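PDB 2PP0: L-talarate/galactarate dehydratase from Salmonella typhimurium, which dehydrates both L-talarate and galactarate to 5-keto-4-deoxy-D-glucarate with the help of magnesium, and also epimerises L-talarate to galactarate. Local coordinates for residues B[62-67]-B[378-383]; B[77-82]-B[87-92]; B[174-179]-B[210-215]; B[285-290]-B[315-320]; B[345-350]-B[366-371]. One frame throughout, in Å; residues are numbered along the deposited sequence.

Contact 1: residues B[62-67]-B[378-383]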
# COMPACT_ATOMS: atom_id res chain seq x y z
N ILE B 62 12.73 -4.80 24.85
CA ILE B 62 12.92 -4.29 23.50
C ILE B 62 13.62 -5.35 22.67
O ILE B 62 14.72 -5.79 23.02
CB ILE B 62 13.81 -3.01 23.49
CG1 ILE B 62 13.15 -1.90 24.32
CG2 ILE B 62 14.05 -2.54 22.06
CD1 ILE B 62 11.87 -1.34 23.73
N ILE B 63 13.00 -5.79 21.58
CA ILE B 63 13.63 -6.79 20.73
C ILE B 63 14.07 -6.06 19.47
O ILE B 63 13.25 -5.48 18.74
CB ILE B 63 12.66 -7.95 20.37
CG1 ILE B 63 12.16 -8.64 21.65
CG2 ILE B 63 13.39 -8.99 19.53
CD1 ILE B 63 11.17 -7.82 22.46
N ILE B 64 15.37 -6.07 19.22
CA ILE B 64 15.95 -5.37 18.08
C ILE B 64 16.45 -6.31 17.00
O ILE B 64 16.97 -7.38 17.29
CB ILE B 64 17.14 -4.50 18.54
CG1 ILE B 64 16.73 -3.65 19.73
CG2 ILE B 64 17.64 -3.62 17.40
CD1 ILE B 64 17.91 -2.99 20.43
N ALA B 65 16.27 -5.90 15.75
CA ALA B 65 16.76 -6.68 14.62
C ALA B 65 17.64 -5.77 13.78
O ALA B 65 17.31 -4.61 13.53
CB ALA B 65 15.60 -7.21 13.79
N GLU B 66 18.79 -6.30 13.36
CA GLU B 66 19.72 -5.56 12.52
C GLU B 66 20.00 -6.49 11.34
O GLU B 66 20.33 -7.65 11.54
CB GLU B 66 21.01 -5.26 13.28
CG GLU B 66 20.79 -4.40 14.51
CD GLU B 66 22.03 -4.28 15.37
OE1 GLU B 66 23.02 -3.67 14.90
OE2 GLU B 66 22.03 -4.80 16.51
N ILE B 67 19.81 -5.97 10.13
CA ILE B 67 20.01 -6.75 8.91
C ILE B 67 20.99 -6.04 7.98
O ILE B 67 20.91 -4.83 7.80
CB ILE B 67 18.65 -6.93 8.16
CG1 ILE B 67 17.60 -7.54 9.09
CG2 ILE B 67 18.84 -7.81 6.93
CD1 ILE B 67 16.21 -7.66 8.46
N PHE B 378 17.23 6.75 12.92
CA PHE B 378 17.80 6.51 14.24
C PHE B 378 18.90 5.46 14.19
O PHE B 378 18.83 4.53 13.39
CB PHE B 378 16.71 6.03 15.21
CG PHE B 378 15.70 7.09 15.58
CD1 PHE B 378 16.03 8.11 16.47
CD2 PHE B 378 14.41 7.05 15.06
CE1 PHE B 378 15.09 9.08 16.84
CE2 PHE B 378 13.46 8.01 15.42
CZ PHE B 378 13.80 9.02 16.31
N THR B 379 19.91 5.63 15.03
CA THR B 379 21.00 4.65 15.12
C THR B 379 21.05 4.20 16.57
O THR B 379 20.81 4.99 17.48
CB THR B 379 22.37 5.24 14.72
OG1 THR B 379 22.70 6.32 15.60
CG2 THR B 379 22.33 5.75 13.28
N LEU B 380 21.34 2.92 16.79
CA LEU B 380 21.41 2.38 18.15
C LEU B 380 22.55 2.99 18.95
O LEU B 380 23.70 3.02 18.50
CB LEU B 380 21.58 0.86 18.09
CG LEU B 380 20.39 0.10 17.50
CD1 LEU B 380 20.75 -1.37 17.34
CD2 LEU B 380 19.17 0.26 18.40
N SER B 381 22.22 3.47 20.15
CA SER B 381 23.18 4.09 21.04
C SER B 381 23.99 3.04 21.80
O SER B 381 23.67 1.85 21.76
CB SER B 381 22.46 4.94 22.07
OG SER B 381 21.80 4.10 22.99
N GLU B 382 25.01 3.50 22.52
CA GLU B 382 25.85 2.60 23.31
C GLU B 382 25.01 2.07 24.47
O GLU B 382 25.17 0.93 24.88
CB GLU B 382 27.08 3.35 23.83
CG GLU B 382 27.98 2.54 24.75
CD GLU B 382 28.38 1.20 24.17
OE1 GLU B 382 28.66 1.13 22.95
OE2 GLU B 382 28.43 0.21 24.93
N GLN B 383 24.12 2.92 24.98
CA GLN B 383 23.25 2.54 26.09
C GLN B 383 22.35 1.35 25.74
O GLN B 383 22.03 0.53 26.60
CB GLN B 383 22.39 3.72 26.51
CG GLN B 383 21.57 3.46 27.77
CD GLN B 383 22.45 3.15 28.96
OE1 GLN B 383 23.25 3.98 29.38
NE2 GLN B 383 22.31 1.94 29.51
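I64 and L380 are the facing pair of this contact, their CA atoms 9.5 Å apart, so the strand 62-67 and the bend ahead of the short helix 382-386 meet through side chains and not through backbone. The two residues reach for one another tip to tip. CG2 of I64 lies 3.8 Å from CD1 of L380, while CD1 of I64 comes within 4.0 Å of the other leucine methyl, CD2. The I64 rotamer explains the pairing: CG2 stands anti to the backbone N and CG1 beside it (chi1 -50°), and both branches end on L380.

Two residues further along the same face of the strand, E66 comes at L380 from the opposite direction. L380 CD1 sits against its carboxylate as a whole, with CD nearest at 3.7 Å. The same methyl therefore touches both an isoleucine branch and a carboxylate. V76 of the neighbouring strand 74-81 adds another apolar surface to L380.

In the fold, the contact lays the chain leaving the barrel domain against the sheet of the N-terminal capping domain, just before strand 388-395 joins that sheet. S381 N-caps the helix, its OG bonding to N of A384. The E66 carboxylate has its polar partner outside both segments, in a salt bridge from OE2 to R385. Between the segments themselves the attraction is probably mostly dispersion, with no hydrogen bond.

Contact 2: residues B[77-82]-B[87-92]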
# COMPACT_ATOMS: atom_id res chain seq x y z
N GLY B 77 15.33 -2.29 13.16
CA GLY B 77 13.94 -2.19 13.57
C GLY B 77 13.76 -2.84 14.92
O GLY B 77 14.66 -3.52 15.41
N PHE B 78 12.60 -2.64 15.55
CA PHE B 78 12.38 -3.24 16.86
C PHE B 78 10.92 -3.42 17.21
O PHE B 78 10.03 -2.83 16.58
CB PHE B 78 13.04 -2.37 17.94
CG PHE B 78 12.35 -1.05 18.16
CD1 PHE B 78 11.27 -0.95 19.04
CD2 PHE B 78 12.76 0.09 17.47
CE1 PHE B 78 10.60 0.26 19.22
CE2 PHE B 78 12.10 1.31 17.64
CZ PHE B 78 11.02 1.40 18.52
N SER B 79 10.68 -4.25 18.22
CA SER B 79 9.34 -4.48 18.75
C SER B 79 9.55 -4.40 20.26
O SER B 79 10.68 -4.21 20.73
CB SER B 79 8.78 -5.85 18.33
OG SER B 79 9.53 -6.93 18.85
N TYR B 80 8.49 -4.52 21.04
CA TYR B 80 8.65 -4.41 22.48
C TYR B 80 7.57 -5.18 23.21
O TYR B 80 6.64 -5.70 22.59
CB TYR B 80 8.55 -2.94 22.89
CG TYR B 80 7.12 -2.43 22.84
CD1 TYR B 80 6.31 -2.47 23.98
CD2 TYR B 80 6.56 -1.98 21.65
CE1 TYR B 80 4.97 -2.08 23.92
CE2 TYR B 80 5.22 -1.59 21.58
CZ TYR B 80 4.43 -1.64 22.72
OH TYR B 80 3.11 -1.27 22.65
N SER B 81 7.70 -5.22 24.52
CA SER B 81 6.70 -5.87 25.35
C SER B 81 6.70 -5.17 26.70
O SER B 81 7.76 -4.93 27.28
CB SER B 81 7.00 -7.36 25.55
OG SER B 81 5.98 -7.96 26.32
N LYS B 82 5.52 -4.80 27.17
CA LYS B 82 5.39 -4.17 28.47
C LYS B 82 4.79 -5.27 29.33
O LYS B 82 3.62 -5.60 29.20
CB LYS B 82 4.49 -2.93 28.39
CG LYS B 82 5.17 -1.80 27.62
CD LYS B 82 4.37 -0.52 27.57
CE LYS B 82 5.13 0.50 26.71
NZ LYS B 82 4.50 1.85 26.66
N GLN B 87 10.46 -12.21 26.34
CA GLN B 87 11.28 -13.42 26.23
C GLN B 87 10.78 -14.29 25.08
O GLN B 87 11.56 -14.95 24.40
CB GLN B 87 11.24 -14.23 27.54
CG GLN B 87 11.85 -13.54 28.75
CD GLN B 87 13.35 -13.34 28.64
OE1 GLN B 87 14.02 -13.98 27.83
NE2 GLN B 87 13.89 -12.45 29.47
N GLY B 88 9.46 -14.30 24.88
CA GLY B 88 8.88 -15.11 23.83
C GLY B 88 9.09 -14.50 22.45
O GLY B 88 9.36 -15.21 21.48
N ILE B 89 8.93 -13.19 22.36
CA ILE B 89 9.13 -12.50 21.09
C ILE B 89 10.57 -12.76 20.61
O ILE B 89 10.79 -13.18 19.48
CB ILE B 89 8.90 -10.99 21.25
CG1 ILE B 89 7.43 -10.72 21.58
CG2 ILE B 89 9.27 -10.26 19.95
CD1 ILE B 89 7.14 -9.28 21.93
N TYR B 90 11.54 -12.52 21.49
CA TYR B 90 12.94 -12.74 21.14
C TYR B 90 13.22 -14.20 20.80
O TYR B 90 13.91 -14.50 19.82
CB TYR B 90 13.86 -12.33 22.30
CG TYR B 90 15.31 -12.70 22.07
CD1 TYR B 90 16.13 -11.93 21.25
CD2 TYR B 90 15.86 -13.84 22.67
CE1 TYR B 90 17.46 -12.27 21.03
CE2 TYR B 90 17.19 -14.20 22.45
CZ TYR B 90 17.99 -13.41 21.63
OH TYR B 90 19.31 -13.75 21.42
N ALA B 91 12.70 -15.12 21.61
CA ALA B 91 12.92 -16.54 21.37
C ALA B 91 12.43 -17.00 20.00
O ALA B 91 13.11 -17.77 19.32
CB ALA B 91 12.25 -17.38 22.49
N HIS B 92 11.25 -16.54 19.60
CA HIS B 92 10.72 -16.93 18.29
C HIS B 92 11.50 -16.27 17.16
O HIS B 92 11.79 -16.89 16.15
CB HIS B 92 9.24 -16.56 18.18
CG HIS B 92 8.57 -17.13 16.96
ND1 HIS B 92 8.47 -18.48 16.74
CD2 HIS B 92 8.02 -16.52 15.89
CE1 HIS B 92 7.87 -18.69 15.58
NE2 HIS B 92 7.59 -17.52 15.04
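I89 supplies the helix side of this contact, and what it meets on strand 77-81 is a mixture of hydroxyl, carbonyl and methylene. The packing is by van der Waals touch. CG2 of I89 rests 3.5 Å from OG of S79, and its CD1 lies 3.7 Å from the carbonyl O of Y80 and 4.1 Å from CB of S81. With CG1 anti to the carbonyl carbon (chi1 -66°) and the chain extended beyond it, I89 spreads its two branches along the strand, CG2 over S79 and CD1 over the next two residues.

Strand and helix run at 146° between their directions, their axes 8.8 Å apart at the closest point. This is the N-terminal capping domain of the enolase superfamily: edge strand 74-81 turns back into helix 86-96, which lies over one face of the antiparallel sheet. I89 also touches I63 on the next strand and M127 and Q130 of helix 127-146.

Hydrogen bonds of the polar atoms lead away from I89. The hydroxyl against the isoleucine, OG of S79, is satisfied in these buried surroundings by O of Q130. S81 offers I89 its CB, and its OG bonds to O of R83.

Aromatic and ionic groups lie across the sheet. Y80 leaves the backbone on the side away from the helix, and its OH hydrogen-bonds OD2 of D301, the residue held to raise the basicity of the active-site H328. K82, which binds substrate, makes cation-pi contacts with F329 and F350.

Contact 3: residues B[174-179]-B[210-215]; sequences TPLDQV and LTAVRE
L176 and A212 form the first of two apolar pairs between these helices. The leucine fork straddles the alanine methyl: CD2 of L176 is 3.9 Å from CB of A212 and CD1 is 4.0 Å from the same carbon. CG of L176 points anti to the backbone N (chi1 180°), which carries the fork out across the gap although the CB itself leaves to one side. A turn further along helix 176-188, V179 meets V213, the residue after A212, more loosely, with CG1 of V179 4.2 Å from CG2 of V213 and the two side chains crossing at about a right angle.

Helices 176-188 and 203-217 are successive outer helices of the (beta/alpha)7-beta barrel, linked through strand 194-197. That strand carries the substrate-binding K195 and the catalytic base K197, so the pairs belong to the layer behind the active-site strands; V213 also packs on L223 of strand 223-226.

Polar links lie beside the apolar patch. NH2 of R209, on the turn before A212, hydrogen-bonds O of T174, tying the chain ahead of helix 176-188 to its neighbour. P175 takes the N-cap position, and its O accepts a bond from N of V179 at 3.0 Å.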
# COMPACT_ATOMS: atom_id res chain seq x y z
N THR B 174 0.82 9.31 39.59
CA THR B 174 1.29 10.68 39.74
C THR B 174 0.27 11.57 40.45
O THR B 174 -0.86 11.73 39.97
CB THR B 174 1.62 11.29 38.36
OG1 THR B 174 2.56 10.45 37.68
CG2 THR B 174 2.20 12.69 38.51
N PRO B 175 0.64 12.15 41.60
CA PRO B 175 -0.28 13.02 42.34
C PRO B 175 -0.72 14.19 41.45
O PRO B 175 0.02 14.59 40.55
CB PRO B 175 0.55 13.49 43.53
CG PRO B 175 1.50 12.35 43.75
CD PRO B 175 1.91 12.00 42.34
N LEU B 176 -1.91 14.72 41.71
CA LEU B 176 -2.44 15.82 40.91
C LEU B 176 -1.51 17.02 40.72
O LEU B 176 -1.33 17.49 39.60
CB LEU B 176 -3.77 16.31 41.51
CG LEU B 176 -4.45 17.47 40.78
CD1 LEU B 176 -4.61 17.13 39.31
CD2 LEU B 176 -5.81 17.75 41.42
N ASP B 177 -0.90 17.50 41.80
CA ASP B 177 -0.00 18.65 41.69
C ASP B 177 1.18 18.38 40.75
O ASP B 177 1.65 19.29 40.07
CB ASP B 177 0.51 19.08 43.07
CG ASP B 177 1.42 18.04 43.71
OD1 ASP B 177 2.10 18.39 44.70
OD2 ASP B 177 1.45 16.89 43.24
N GLN B 178 1.65 17.14 40.73
CA GLN B 178 2.77 16.78 39.86
C GLN B 178 2.31 16.67 38.41
O GLN B 178 3.06 16.98 37.48
CB GLN B 178 3.40 15.46 40.31
CG GLN B 178 4.54 14.99 39.41
CD GLN B 178 5.78 15.87 39.50
OE1 GLN B 178 6.49 16.07 38.51
NE2 GLN B 178 6.06 16.39 40.70
N VAL B 179 1.07 16.23 38.21
CA VAL B 179 0.53 16.12 36.85
C VAL B 179 0.46 17.53 36.27
O VAL B 179 0.75 17.74 35.10
CB VAL B 179 -0.90 15.52 36.84
CG1 VAL B 179 -1.52 15.67 35.45
CG2 VAL B 179 -0.85 14.05 37.23
N LEU B 210 -9.32 15.58 36.07
CA LEU B 210 -9.61 16.07 34.73
C LEU B 210 -10.05 17.53 34.74
O LEU B 210 -9.67 18.31 33.87
CB LEU B 210 -10.69 15.20 34.07
CG LEU B 210 -11.06 15.50 32.60
CD1 LEU B 210 -9.82 15.42 31.72
CD2 LEU B 210 -12.10 14.50 32.12
N THR B 211 -10.85 17.91 35.73
CA THR B 211 -11.32 19.29 35.83
C THR B 211 -10.16 20.23 36.14
O THR B 211 -10.09 21.35 35.61
CB THR B 211 -12.40 19.46 36.92
OG1 THR B 211 -11.85 19.13 38.21
CG2 THR B 211 -13.60 18.56 36.64
N ALA B 212 -9.25 19.77 36.99
CA ALA B 212 -8.09 20.57 37.37
C ALA B 212 -7.16 20.77 36.17
O ALA B 212 -6.56 21.84 36.02
CB ALA B 212 -7.34 19.90 38.51
N VAL B 213 -7.03 19.74 35.34
CA VAL B 213 -6.17 19.82 34.16
C VAL B 213 -6.75 20.72 33.07
O VAL B 213 -6.02 21.50 32.46
CB VAL B 213 -5.90 18.42 33.56
CG1 VAL B 213 -5.07 18.55 32.29
CG2 VAL B 213 -5.16 17.56 34.57
N ARG B 214 -8.05 20.61 32.82
CA ARG B 214 -8.68 21.45 31.81
C ARG B 214 -8.60 22.90 32.27
O ARG B 214 -8.36 23.81 31.47
CB ARG B 214 -10.14 21.07 31.60
CG ARG B 214 -10.95 22.12 30.83
CD ARG B 214 -10.30 22.47 29.49
NE ARG B 214 -10.53 21.47 28.46
CZ ARG B 214 -9.79 21.34 27.36
NH1 ARG B 214 -8.75 22.14 27.16
NH2 ARG B 214 -10.08 20.40 26.47
N GLU B 215 -8.80 23.11 33.57
CA GLU B 215 -8.76 24.44 34.15
C GLU B 215 -7.39 25.08 33.90
O GLU B 215 -7.30 26.24 33.49
CB GLU B 215 -9.04 24.35 35.65
CG GLU B 215 -9.32 25.68 36.34
CD GLU B 215 -8.13 26.62 36.29
OE1 GLU B 215 -7.04 26.22 36.75
OE2 GLU B 215 -8.30 27.75 35.79

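Contact 4: residues B[285-290]-B[315-320]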
# COMPACT_ATOMS: atom_id res chain seq x y z
N GLU B 285 -7.59 -8.36 13.62
CA GLU B 285 -8.26 -7.89 14.83
C GLU B 285 -8.75 -6.46 14.63
O GLU B 285 -9.88 -6.12 14.98
CB GLU B 285 -7.31 -7.96 16.02
CG GLU B 285 -6.94 -9.39 16.40
CD GLU B 285 -5.72 -9.46 17.29
OE1 GLU B 285 -5.78 -8.98 18.43
OE2 GLU B 285 -4.69 -10.01 16.82
N HIS B 286 -7.89 -5.62 14.06
CA HIS B 286 -8.27 -4.24 13.80
C HIS B 286 -9.42 -4.17 12.81
O HIS B 286 -10.29 -3.32 12.92
CB HIS B 286 -7.08 -3.44 13.25
CG HIS B 286 -6.26 -2.77 14.31
ND1 HIS B 286 -5.08 -3.29 14.79
CD2 HIS B 286 -6.48 -1.63 15.01
CE1 HIS B 286 -4.60 -2.49 15.73
NE2 HIS B 286 -5.44 -1.48 15.88
N GLU B 287 -9.40 -5.08 11.84
CA GLU B 287 -10.45 -5.13 10.82
C GLU B 287 -11.82 -5.37 11.44
O GLU B 287 -12.80 -4.74 11.05
CB GLU B 287 -10.13 -6.22 9.80
CG GLU B 287 -11.19 -6.37 8.72
CD GLU B 287 -10.82 -7.44 7.72
OE1 GLU B 287 -10.43 -8.54 8.16
OE2 GLU B 287 -10.94 -7.20 6.51
N GLN B 288 -11.89 -6.29 12.39
CA GLN B 288 -13.17 -6.58 13.04
C GLN B 288 -13.68 -5.34 13.77
O GLN B 288 -14.88 -5.07 13.76
CB GLN B 288 -13.03 -7.75 14.02
CG GLN B 288 -12.85 -9.10 13.33
CD GLN B 288 -13.98 -9.41 12.35
OE1 GLN B 288 -15.13 -9.60 12.76
NE2 GLN B 288 -13.65 -9.47 11.06
N LEU B 289 -12.79 -4.58 14.40
CA LEU B 289 -13.24 -3.39 15.11
C LEU B 289 -13.69 -2.31 14.13
O LEU B 289 -14.70 -1.64 14.35
CB LEU B 289 -12.14 -2.83 16.02
CG LEU B 289 -12.28 -3.26 17.50
CD1 LEU B 289 -11.82 -4.70 17.68
CD2 LEU B 289 -11.47 -2.32 18.37
N ILE B 290 -12.95 -2.15 13.03
CA ILE B 290 -13.30 -1.15 12.03
C ILE B 290 -14.62 -1.49 11.32
O ILE B 290 -15.47 -0.62 11.14
CB ILE B 290 -12.16 -0.97 11.00
CG1 ILE B 290 -10.95 -0.31 11.69
CG2 ILE B 290 -12.63 -0.10 9.84
CD1 ILE B 290 -9.66 -0.31 10.86
N MET B 315 -4.00 1.06 8.17
CA MET B 315 -4.17 2.48 7.84
C MET B 315 -5.09 2.67 6.65
O MET B 315 -5.96 3.54 6.66
CB MET B 315 -2.84 3.13 7.49
CG MET B 315 -2.10 3.77 8.63
SD MET B 315 -0.71 4.71 7.95
CE MET B 315 0.14 3.52 7.30
N ASP B 316 -4.87 1.88 5.61
CA ASP B 316 -5.68 1.97 4.40
C ASP B 316 -7.14 1.65 4.70
O ASP B 316 -8.05 2.27 4.16
CB ASP B 316 -5.15 1.04 3.32
CG ASP B 316 -3.74 1.41 2.87
OD1 ASP B 316 -3.33 2.57 3.12
OD2 ASP B 316 -3.04 0.56 2.28
N LEU B 317 -7.36 0.67 5.57
CA LEU B 317 -8.73 0.28 5.93
C LEU B 317 -9.40 1.39 6.74
O LEU B 317 -10.54 1.77 6.47
CB LEU B 317 -8.72 -1.03 6.73
CG LEU B 317 -10.10 -1.55 7.15
CD1 LEU B 317 -10.97 -1.77 5.91
CD2 LEU B 317 -9.94 -2.86 7.93
N ALA B 318 -8.68 1.91 7.73
CA ALA B 318 -9.22 2.97 8.57
C ALA B 318 -9.58 4.20 7.74
O ALA B 318 -10.62 4.83 7.96
CB ALA B 318 -8.20 3.36 9.65
N ALA B 319 -8.70 4.55 6.80
CA ALA B 319 -8.92 5.71 5.93
C ALA B 319 -10.15 5.49 5.06
O ALA B 319 -10.93 6.41 4.83
CB ALA B 319 -7.68 5.95 5.06
N LYS B 320 -10.31 4.27 4.56
CA LYS B 320 -11.44 3.92 3.72
C LYS B 320 -12.75 4.12 4.50
O LYS B 320 -13.79 4.46 3.92
CB LYS B 320 -11.33 2.47 3.24
CG LYS B 320 -12.38 2.07 2.21
CD LYS B 320 -12.21 0.62 1.74
CE LYS B 320 -12.46 -0.38 2.87
NZ LYS B 320 -12.40 -1.79 2.40
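E287 faces L317 and I290 faces A318 across two helices that run almost perfectly parallel, 4° apart in direction and 10.4 Å between axes. The CA atoms of I290 and A318 come as near as 6.8 Å, consistent with the small alanine side chain.

L317 carries most of the contact. Its CG is anti to the backbone N (chi1 -179°), which sends CD2 over the backbone of the facing helix, 3.7 Å from CA of E287. The same methyl lies 3.8 Å from CG of E287, whose extended chain crosses the leucine at about a right angle. I290 and L317 lie alongside, pointing opposite ways, CD1 of the isoleucine 3.9 Å from CD2 of the leucine, while CG2 of I290 lies 4.0 Å from L317 CG. Beyond L317, CD1 of I290 goes on to A318, 4.1 Å from its CB.

These are neighbouring outer helices of the (beta/alpha)7-beta barrel, 283-291 and 308-320, with strand 297-298 between them in the chain. V298 of that strand receives both I290 and A318 from outside, so the contact lies directly on the barrel wall.

Toward the outer side, E287 OE2 and K320 NZ stand 6.9 Å apart, opposite charges without contact and at most a weak long-range attraction. Helix 308-320 also reaches the dimer partner, where D316 and K320 pack against D316 and K320 of the second subunit.

Contact 5: residues B[345-350]-B[366-371]; sequences PWLEHF and GRMWIS
The eighth and last barrel strand, 346-349, meets strand 367-369 here across strand 161-166, which pairs with both of them in one mixed sheet. L347 and H349 point to the outside of the barrel and receive M368, while E348 between them turns its substrate-binding carboxylate inward to K195.

CA of L347 is 7.9 Å from CA of M368. CD2 of L347 touches CB of M368 at 3.8 Å and CG at 4.1 Å, the two side chains crossing at about a right angle. M368 then bends at chi2 (61°) and again at chi3 (94°), which carries its methyl round to H349. There CE comes to the edge of the imidazole, near the ring plane, 3.9 Å from CD2.

The ring's polar side is used by N166, which bonds ND1, and Y12 of the second subunit stacks on the ring. L335 of helix 331-339 also packs on L347.

M368, doubly bent, thus spans a buried seam with its CB, CG and CE. The touch on H349 is a van der Waals one, methyl to the CD2 edge, with no hydrogen bond, and the ring's orientation probably depends more on N166 and the Y12 stack.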
# COMPACT_ATOMS: atom_id res chain seq x y z
N PRO B 345 -3.57 13.16 11.60
CA PRO B 345 -3.36 12.26 12.74
C PRO B 345 -2.71 12.91 13.96
O PRO B 345 -2.34 14.09 13.94
CB PRO B 345 -2.45 11.20 12.14
CG PRO B 345 -1.49 12.07 11.36
CD PRO B 345 -2.41 13.11 10.69
N TRP B 346 -2.57 12.12 15.02
CA TRP B 346 -1.94 12.55 16.27
C TRP B 346 -0.82 11.58 16.61
O TRP B 346 -0.94 10.37 16.36
CB TRP B 346 -2.95 12.55 17.42
CG TRP B 346 -3.73 13.80 17.56
CD1 TRP B 346 -4.96 14.08 17.02
CD2 TRP B 346 -3.36 14.96 18.32
NE1 TRP B 346 -5.37 15.33 17.40
CE2 TRP B 346 -4.41 15.89 18.20
CE3 TRP B 346 -2.24 15.29 19.09
CZ2 TRP B 346 -4.38 17.15 18.82
CZ3 TRP B 346 -2.20 16.54 19.71
CH2 TRP B 346 -3.27 17.45 19.58
N LEU B 347 0.27 12.10 17.18
CA LEU B 347 1.41 11.27 17.57
C LEU B 347 1.51 11.31 19.09
O LEU B 347 1.37 12.36 19.71
CB LEU B 347 2.71 11.81 16.95
CG LEU B 347 3.96 10.92 17.05
CD1 LEU B 347 3.77 9.69 16.18
CD2 LEU B 347 5.20 11.68 16.61
N GLU B 348 1.77 10.15 19.69
CA GLU B 348 1.87 10.03 21.14
C GLU B 348 3.31 10.09 21.62
O GLU B 348 4.18 9.39 21.09
CB GLU B 348 1.21 8.72 21.58
CG GLU B 348 1.40 8.35 23.04
CD GLU B 348 0.58 7.14 23.44
OE1 GLU B 348 0.53 6.16 22.66
OE2 GLU B 348 -0.02 7.18 24.55
N HIS B 349 3.56 10.92 22.62
CA HIS B 349 4.91 11.06 23.13
C HIS B 349 5.22 10.43 24.48
O HIS B 349 4.45 10.55 25.44
CB HIS B 349 5.29 12.55 23.18
CG HIS B 349 6.56 12.83 23.92
ND1 HIS B 349 6.64 12.76 25.30
CD2 HIS B 349 7.79 13.16 23.48
CE1 HIS B 349 7.88 13.04 25.67
NE2 HIS B 349 8.60 13.29 24.59
N PHE B 350 6.37 9.77 24.52
CA PHE B 350 6.95 9.14 25.70
C PHE B 350 8.45 9.43 25.51
O PHE B 350 8.92 9.48 24.38
CB PHE B 350 6.79 7.61 25.69
CG PHE B 350 5.41 7.13 26.06
CD1 PHE B 350 4.39 7.12 25.12
CD2 PHE B 350 5.16 6.62 27.34
CE1 PHE B 350 3.13 6.60 25.45
CE2 PHE B 350 3.91 6.11 27.67
CZ PHE B 350 2.90 6.09 26.72
N GLY B 366 3.92 22.40 19.11
CA GLY B 366 2.91 21.35 19.18
C GLY B 366 3.02 20.24 18.16
O GLY B 366 2.10 19.42 18.05
N ARG B 367 4.12 20.17 17.42
CA ARG B 367 4.29 19.13 16.41
C ARG B 367 5.67 18.48 16.43
O ARG B 367 6.66 19.11 16.82
CB ARG B 367 4.02 19.71 15.02
CG ARG B 367 2.69 20.45 14.88
CD ARG B 367 2.53 21.04 13.48
NE ARG B 367 2.24 20.03 12.46
CZ ARG B 367 1.01 19.60 12.17
NH1 ARG B 367 -0.04 20.09 12.81
NH2 ARG B 367 0.84 18.67 11.23
N MET B 368 5.74 17.22 16.01
CA MET B 368 7.02 16.52 15.96
C MET B 368 7.43 16.55 14.49
O MET B 368 6.64 16.19 13.61
CB MET B 368 6.88 15.08 16.47
CG MET B 368 8.17 14.46 17.03
SD MET B 368 8.90 15.34 18.47
CE MET B 368 8.19 14.42 19.84
N TRP B 369 8.65 17.00 14.22
CA TRP B 369 9.13 17.12 12.85
C TRP B 369 9.94 15.95 12.33
O TRP B 369 10.74 15.36 13.06
CB TRP B 369 9.94 18.40 12.69
CG TRP B 369 9.09 19.62 12.77
CD1 TRP B 369 8.51 20.15 13.88
CD2 TRP B 369 8.65 20.41 11.66
NE1 TRP B 369 7.72 21.22 13.53
CE2 TRP B 369 7.79 21.41 12.18
CE3 TRP B 369 8.90 20.38 10.28
CZ2 TRP B 369 7.18 22.36 11.37
CZ3 TRP B 369 8.29 21.33 9.47
CH2 TRP B 369 7.44 22.31 10.02
N ILE B 370 9.72 15.62 11.06
CA ILE B 370 10.45 14.54 10.41
C ILE B 370 11.79 15.12 9.98
O ILE B 370 11.83 16.12 9.26
CB ILE B 370 9.70 14.03 9.16
CG1 ILE B 370 8.31 13.53 9.54
CG2 ILE B 370 10.50 12.92 8.49
CD1 ILE B 370 7.47 13.11 8.35
N SER B 371 12.88 14.50 10.42
CA SER B 371 14.21 14.99 10.06
C SER B 371 14.59 14.49 8.68
O SER B 371 13.87 13.70 8.06
CB SER B 371 15.25 14.53 11.08
OG SER B 371 15.57 13.16 10.91

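Contact 1 closes a loop of about 310 residues, and the other four are nested inside it in series, from contact 2 to contact 5. Contacts 1 and 2 have centres 13 Å apart and share the capping-domain sheet, where strands 57-69 and 74-81 are neighbours. Contacts 3 and 4 join outer barrel helices, their centres 34 Å apart; contact 5 lies where the last barrel strand closes on the first. Nearest atoms of contacts 2 and 5 are about 4 Å apart, in keeping with K82 of the cap and E348 of the barrel, both substrate-binding, lining one site between the domains. Contacts 3, 4 and 5 all reach the second subunit, contact 3 only through Q178.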